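PDB 4AMM: DynE8 from Micromonospora chersina, which probably loads acyl units during polyketide chain building, this piece being the acyltransferase domain of the iterative polyketide synthase of enediyne (dynemicin) biosynthesis. Local coordinates for residues 227-235 against 253-264. Sequence-based numbering, arbitrary orientation.
Sequences ELAAGTGAV and ELDRVAEAARHA
Thr232 crosses Val257 at about a right angle, with OG1 set between its own backbone N and carbonyl carbon (chi1 68°), while Arg256 sends CG anti to its carbonyl carbon (chi1 -57°) and runs extended to NE, sliding past the threonine in the opposite direction. NH1 of Arg256 thereby meets Thr232 O at 2.8 Å; the oxygen lies in the guanidinium plane at its edge, yet the donor stands above the carbonyl plane. Thr232 OG1 donates to Ala229 O at 2.6 Å, beside Thr232 N on the same face of that carbonyl, and accepts from Ala234 N at 2.9 Å, which makes an ST turn just past helix 222-229. Val257 CG2 touches that hydroxyl oxygen at 3.5 Å and presses equally close on Ala234 CB, tight for two carbons. With an alanine in place of Thr232, Ala234 N would probably lose its acceptor and Ala229 O one of its two donors, leaving the loop less firmly tied to the helix end. Farther along, Leu228 is a knob in a hole formed by Val257, Ala260, Ala261 and Ala264: CD2 lies 3.8 Å from Ala260 CB, and CD1 reaches Ala261 CB. Leu218 also touches this leucine, and Leu216 and Val247 touch Val257, so the two helices of the ferredoxin-like small subdomain pack side by side on one face of its sheet. At the other end, Glu253 OE1 accepts a hydrogen bond from Thr250 N, while a water donates to both Glu253 OE2 and Gly233 O. The chemistry thus divides: an apolar seam of Leu228, Val257 and the alanines, continued by Ala234 of the loop, and a polar border where an arginine and a water fasten the loop's carbonyls to helix 251-264.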
ATOM      1  N   GLU A 227      16.538  18.836  12.215  1.00 12.85           N
ATOM      2  CA  GLU A 227      17.743  19.708  12.295  1.00 13.78           C
ATOM      3  C   GLU A 227      17.909  20.606  11.053  1.00 13.53           C
ATOM      4  O   GLU A 227      18.147  21.810  11.206  1.00 15.76           O
ATOM      5  CB  GLU A 227      18.970  18.809  12.465  1.00 16.20           C
ATOM      6  CG  GLU A 227      20.290  19.609  12.660  1.00 20.71           C
ATOM      7  CD  GLU A 227      21.525  18.723  12.493  1.00 35.53           C
ATOM      8  OE1 GLU A 227      21.864  18.030  13.458  1.00 42.27           O
ATOM      9  OE2 GLU A 227      22.153  18.718  11.393  1.00 42.37           O
ATOM     10  N   LEU A 228      17.670  20.064   9.859  1.00 13.62           N
ATOM     11  CA  LEU A 228      17.769  20.880   8.649  1.00 15.83           C
ATOM     12  C   LEU A 228      16.694  21.960   8.602  1.00 15.08           C
ATOM     13  O   LEU A 228      16.931  23.087   8.109  1.00 17.34           O
ATOM     14  CB  LEU A 228      17.649  20.022   7.364  1.00 16.64           C
ATOM     15  CG  LEU A 228      18.759  19.012   7.085  1.00 16.40           C
ATOM     16  CD1 LEU A 228      18.472  18.110   5.866  1.00 18.17           C
ATOM     17  CD2 LEU A 228      20.074  19.755   6.811  1.00 20.12           C
ATOM     18  N   ALA A 229      15.499  21.630   9.083  1.00 14.20           N
ATOM     19  CA  ALA A 229      14.374  22.545   9.008  1.00 14.17           C
ATOM     20  C   ALA A 229      14.354  23.584  10.137  1.00 14.49           C
ATOM     21  O   ALA A 229      13.580  24.560  10.054  1.00 13.32           O
ATOM     22  CB  ALA A 229      13.049  21.772   9.027  1.00 14.47           C
ATOM     23  N   ALA A 230      15.163  23.399  11.177  1.00 14.17           N
ATOM     24  CA  ALA A 230      15.063  24.242  12.380  1.00 13.94           C
ATOM     25  C   ALA A 230      15.363  25.687  12.055  1.00 14.95           C
ATOM     26  O   ALA A 230      16.377  25.979  11.408  1.00 16.55           O
ATOM     27  CB  ALA A 230      15.961  23.701  13.492  1.00 16.84           C
ATOM     28  N   GLY A 231      14.430  26.571  12.369  1.00 15.02           N
ATOM     29  CA  GLY A 231      14.598  28.005  12.154  1.00 14.57           C
ATOM     30  C   GLY A 231      14.267  28.419  10.708  1.00 14.89           C
ATOM     31  O   GLY A 231      14.311  29.606  10.374  1.00 18.09           O
ATOM     32  N   THR A 232      13.953  27.475   9.840  1.00 13.25           N
ATOM     33  CA  THR A 232      13.742  27.790   8.395  1.00 12.75           C
ATOM     34  C   THR A 232      12.311  28.200   8.057  1.00 12.38           C
ATOM     35  O   THR A 232      12.060  28.787   7.013  1.00 13.98           O
ATOM     36  CB  THR A 232      14.072  26.674   7.483  1.00 12.64           C
ATOM     37  OG1 THR A 232      13.104  25.573   7.654  1.00 12.15           O
ATOM     38  CG2 THR A 232      15.483  26.161   7.639  1.00 13.39           C
ATOM     39  N   GLY A 233      11.346  27.826   8.933  1.00 12.24           N
ATOM     40  CA  GLY A 233       9.931  27.915   8.588  1.00 12.35           C
ATOM     41  C   GLY A 233       9.349  26.666   7.962  1.00 12.43           C
ATOM     42  O   GLY A 233       8.116  26.542   7.973  1.00 13.26           O
ATOM     43  N   ALA A 234      10.184  25.819   7.388  1.00 11.34           N
ATOM     44  CA  ALA A 234       9.617  24.559   6.869  1.00 11.82           C
ATOM     45  C   ALA A 234       9.358  23.625   7.993  1.00 10.94           C
ATOM     46  O   ALA A 234       9.993  23.704   9.054  1.00 12.36           O
ATOM     47  CB  ALA A 234      10.661  23.950   5.927  1.00 12.55           C
ATOM     48  N   VAL A 235       8.412  22.694   7.758  1.00  9.75           N
ATOM     49  CA  VAL A 235       8.012  21.700   8.803  1.00  8.93           C
ATOM     50  C   VAL A 235       7.941  20.346   8.222  1.00  9.25           C
ATOM     51  O   VAL A 235       7.785  20.136   6.991  1.00  9.99           O
ATOM     52  CB  VAL A 235       6.659  22.074   9.418  1.00 11.07           C
ATOM     53  CG1 VAL A 235       6.799  23.503  10.104  1.00 13.10           C
ATOM     54  CG2 VAL A 235       5.522  21.993   8.443  1.00 11.18           C
ATOM     55  N   GLU A 253      11.038  29.090   2.307  1.00 14.67           N
ATOM     56  CA  GLU A 253      11.380  28.188   3.378  1.00 13.69           C
ATOM     57  C   GLU A 253      12.052  26.936   2.896  1.00 11.97           C
ATOM     58  O   GLU A 253      12.995  26.473   3.494  1.00 13.18           O
ATOM     59  CB  GLU A 253      10.062  27.839   4.145  1.00 13.05           C
ATOM     60  CG  GLU A 253       9.494  29.066   4.939  1.00 13.66           C
ATOM     61  CD  GLU A 253       8.078  28.932   5.479  1.00 15.41           C
ATOM     62  OE1 GLU A 253       7.285  28.062   5.062  1.00 15.79           O
ATOM     63  OE2 GLU A 253       7.720  29.796   6.333  1.00 17.94           O
ATOM     64  N   LEU A 254      11.480  26.389   1.837  1.00 12.31           N
ATOM     65  CA  LEU A 254      12.067  25.193   1.204  1.00 13.13           C
ATOM     66  C   LEU A 254      13.483  25.461   0.679  1.00 15.24           C
ATOM     67  O   LEU A 254      14.370  24.624   0.828  1.00 15.31           O
ATOM     68  CB  LEU A 254      11.166  24.619   0.130  1.00 14.91           C
ATOM     69  CG  LEU A 254       9.792  24.156   0.659  1.00 15.49           C
ATOM     70  CD1 LEU A 254       9.059  23.702  -0.529  1.00 20.70           C
ATOM     71  CD2 LEU A 254       9.963  23.028   1.658  1.00 18.44           C
ATOM     72  N   ASP A 255      13.681  26.675   0.148  1.00 15.41           N
ATOM     73  CA  ASP A 255      15.053  27.007  -0.307  1.00 17.11           C
ATOM     74  C   ASP A 255      16.069  27.038   0.827  1.00 15.49           C
ATOM     75  O   ASP A 255      17.215  26.589   0.656  1.00 17.05           O
ATOM     76  CB  ASP A 255      14.995  28.392  -0.974  1.00 17.21           C
ATOM     77  CG  ASP A 255      14.397  28.373  -2.395  1.00 25.02           C
ATOM     78  OD1 ASP A 255      14.163  27.307  -3.026  1.00 28.73           O
ATOM     79  OD2 ASP A 255      14.165  29.521  -2.859  1.00 30.57           O
ATOM     80  N   ARG A 256      15.669  27.441   2.047  1.00 15.10           N
ATOM     81  CA  ARG A 256      16.533  27.395   3.234  1.00 14.92           C
ATOM     82  C   ARG A 256      16.908  25.952   3.553  1.00 14.27           C
ATOM     83  O   ARG A 256      18.057  25.655   3.934  1.00 14.32           O
ATOM     84  CB  ARG A 256      15.933  28.130   4.477  1.00 14.68           C
ATOM     85  CG  ARG A 256      15.612  29.620   4.185  1.00 14.61           C
ATOM     86  CD  ARG A 256      14.777  30.171   5.309  1.00 14.35           C
ATOM     87  NE  ARG A 256      14.350  31.516   4.981  1.00 13.15           N
ATOM     88  CZ  ARG A 256      13.164  32.010   5.185  1.00 14.55           C
ATOM     89  NH1 ARG A 256      12.216  31.289   5.772  1.00 15.33           N
ATOM     90  NH2 ARG A 256      12.881  33.252   4.741  1.00 15.95           N
ATOM     91  N   VAL A 257      15.918  25.053   3.484  1.00 14.54           N
ATOM     92  CA  VAL A 257      16.234  23.672   3.809  1.00 14.32           C
ATOM     93  C   VAL A 257      17.139  23.087   2.729  1.00 13.69           C
ATOM     94  O   VAL A 257      18.005  22.318   3.073  1.00 14.80           O
ATOM     95  CB  VAL A 257      14.875  22.850   3.885  1.00 12.48           C
ATOM     96  CG1 VAL A 257      15.166  21.354   4.167  1.00 13.76           C
ATOM     97  CG2 VAL A 257      13.943  23.362   5.011  1.00 15.42           C
ATOM     98  N   ALA A 258      16.875  23.401   1.473  1.00 15.06           N
ATOM     99  CA  ALA A 258      17.679  22.801   0.402  1.00 17.47           C
ATOM    100  C   ALA A 258      19.137  23.263   0.573  1.00 18.71           C
ATOM    101  O   ALA A 258      20.044  22.449   0.359  1.00 18.72           O
ATOM    102  CB  ALA A 258      17.164  23.214  -0.946  1.00 17.82           C
ATOM    103  N   GLU A 259      19.376  24.529   0.935  1.00 16.46           N
ATOM    104  CA  GLU A 259      20.741  25.024   1.234  1.00 19.61           C
ATOM    105  C   GLU A 259      21.350  24.251   2.339  1.00 19.93           C
ATOM    106  O   GLU A 259      22.499  23.819   2.253  1.00 21.00           O
ATOM    107  CB  GLU A 259      20.721  26.468   1.750  1.00 20.70           C
ATOM    108  CG  GLU A 259      20.529  27.486   0.658  1.00 25.74           C
ATOM    109  CD  GLU A 259      20.351  28.871   1.302  1.00 30.61           C
ATOM    110  OE1 GLU A 259      21.171  29.197   2.214  1.00 34.87           O
ATOM    111  OE2 GLU A 259      19.343  29.504   0.958  1.00 33.98           O
ATOM    112  N   ALA A 260      20.615  24.097   3.457  1.00 17.85           N
ATOM    113  CA  ALA A 260      21.099  23.371   4.618  1.00 17.47           C
ATOM    114  C   ALA A 260      21.429  21.941   4.257  1.00 18.47           C
ATOM    115  O   ALA A 260      22.430  21.400   4.710  1.00 18.04           O
ATOM    116  CB  ALA A 260      20.100  23.410   5.835  1.00 17.62           C
ATOM    117  N   ALA A 261      20.577  21.316   3.458  1.00 17.97           N
ATOM    118  CA  ALA A 261      20.750  19.914   3.114  1.00 17.33           C
ATOM    119  C   ALA A 261      22.033  19.764   2.266  1.00 18.84           C
ATOM    120  O   ALA A 261      22.826  18.855   2.543  1.00 20.73           O
ATOM    121  CB  ALA A 261      19.536  19.391   2.356  1.00 16.77           C
ATOM    122  N   ARG A 262      22.265  20.675   1.321  1.00 20.43           N
ATOM    123  CA  ARG A 262      23.498  20.582   0.548  0.50 22.25           C
ATOM    124  C   ARG A 262      24.739  20.745   1.417  1.00 23.08           C
ATOM    125  O   ARG A 262      25.702  19.970   1.257  1.00 23.94           O
ATOM    126  CB  ARG A 262      23.487  21.579  -0.597  0.50 21.94           C
ATOM    127  CG  ARG A 262      22.618  21.191  -1.739  0.50 23.37           C
ATOM    128  CD  ARG A 262      22.893  22.051  -2.990  0.50 28.77           C
ATOM    129  NE  ARG A 262      22.783  23.479  -2.697  0.50 29.68           N
ATOM    130  CZ  ARG A 262      21.652  24.167  -2.738  0.50 30.54           C
ATOM    131  NH1 ARG A 262      20.505  23.575  -3.065  0.50 28.77           N
ATOM    132  NH2 ARG A 262      21.672  25.448  -2.444  0.50 32.22           N
ATOM    133  N   HIS A 263      24.692  21.645   2.404  1.00 25.11           N
ATOM    134  CA  HIS A 263      25.834  21.841   3.326  1.00 27.55           C
ATOM    135  C   HIS A 263      26.104  20.624   4.204  1.00 28.76           C
ATOM    136  O   HIS A 263      27.274  20.261   4.490  1.00 30.53           O
ATOM    137  CB  HIS A 263      25.620  23.052   4.224  1.00 29.85           C
ATOM    138  CG  HIS A 263      25.410  24.339   3.470  1.00 36.21           C
ATOM    139  ND1 HIS A 263      25.608  24.457   2.103  1.00 44.17           N
ATOM    140  CD2 HIS A 263      25.022  25.572   3.897  1.00 42.03           C
ATOM    141  CE1 HIS A 263      25.338  25.695   1.722  1.00 43.52           C
ATOM    142  NE2 HIS A 263      25.002  26.397   2.794  1.00 40.74           N
ATOM    143  N   ALA A 264      25.042  19.938   4.599  1.00 28.75           N
ATOM    144  CA  ALA A 264      25.131  18.777   5.448  1.00 28.35           C
ATOM    145  C   ALA A 264      25.418  17.501   4.667  1.00 27.79           C
ATOM    146  O   ALA A 264      25.600  16.421   5.255  1.00 30.94           O
ATOM    147  CB  ALA A 264      23.807  18.641   6.283  1.00 28.99           C
TER
HETATM  148  O   HOH W   1       6.471  28.550   8.828  1.00 19.07           O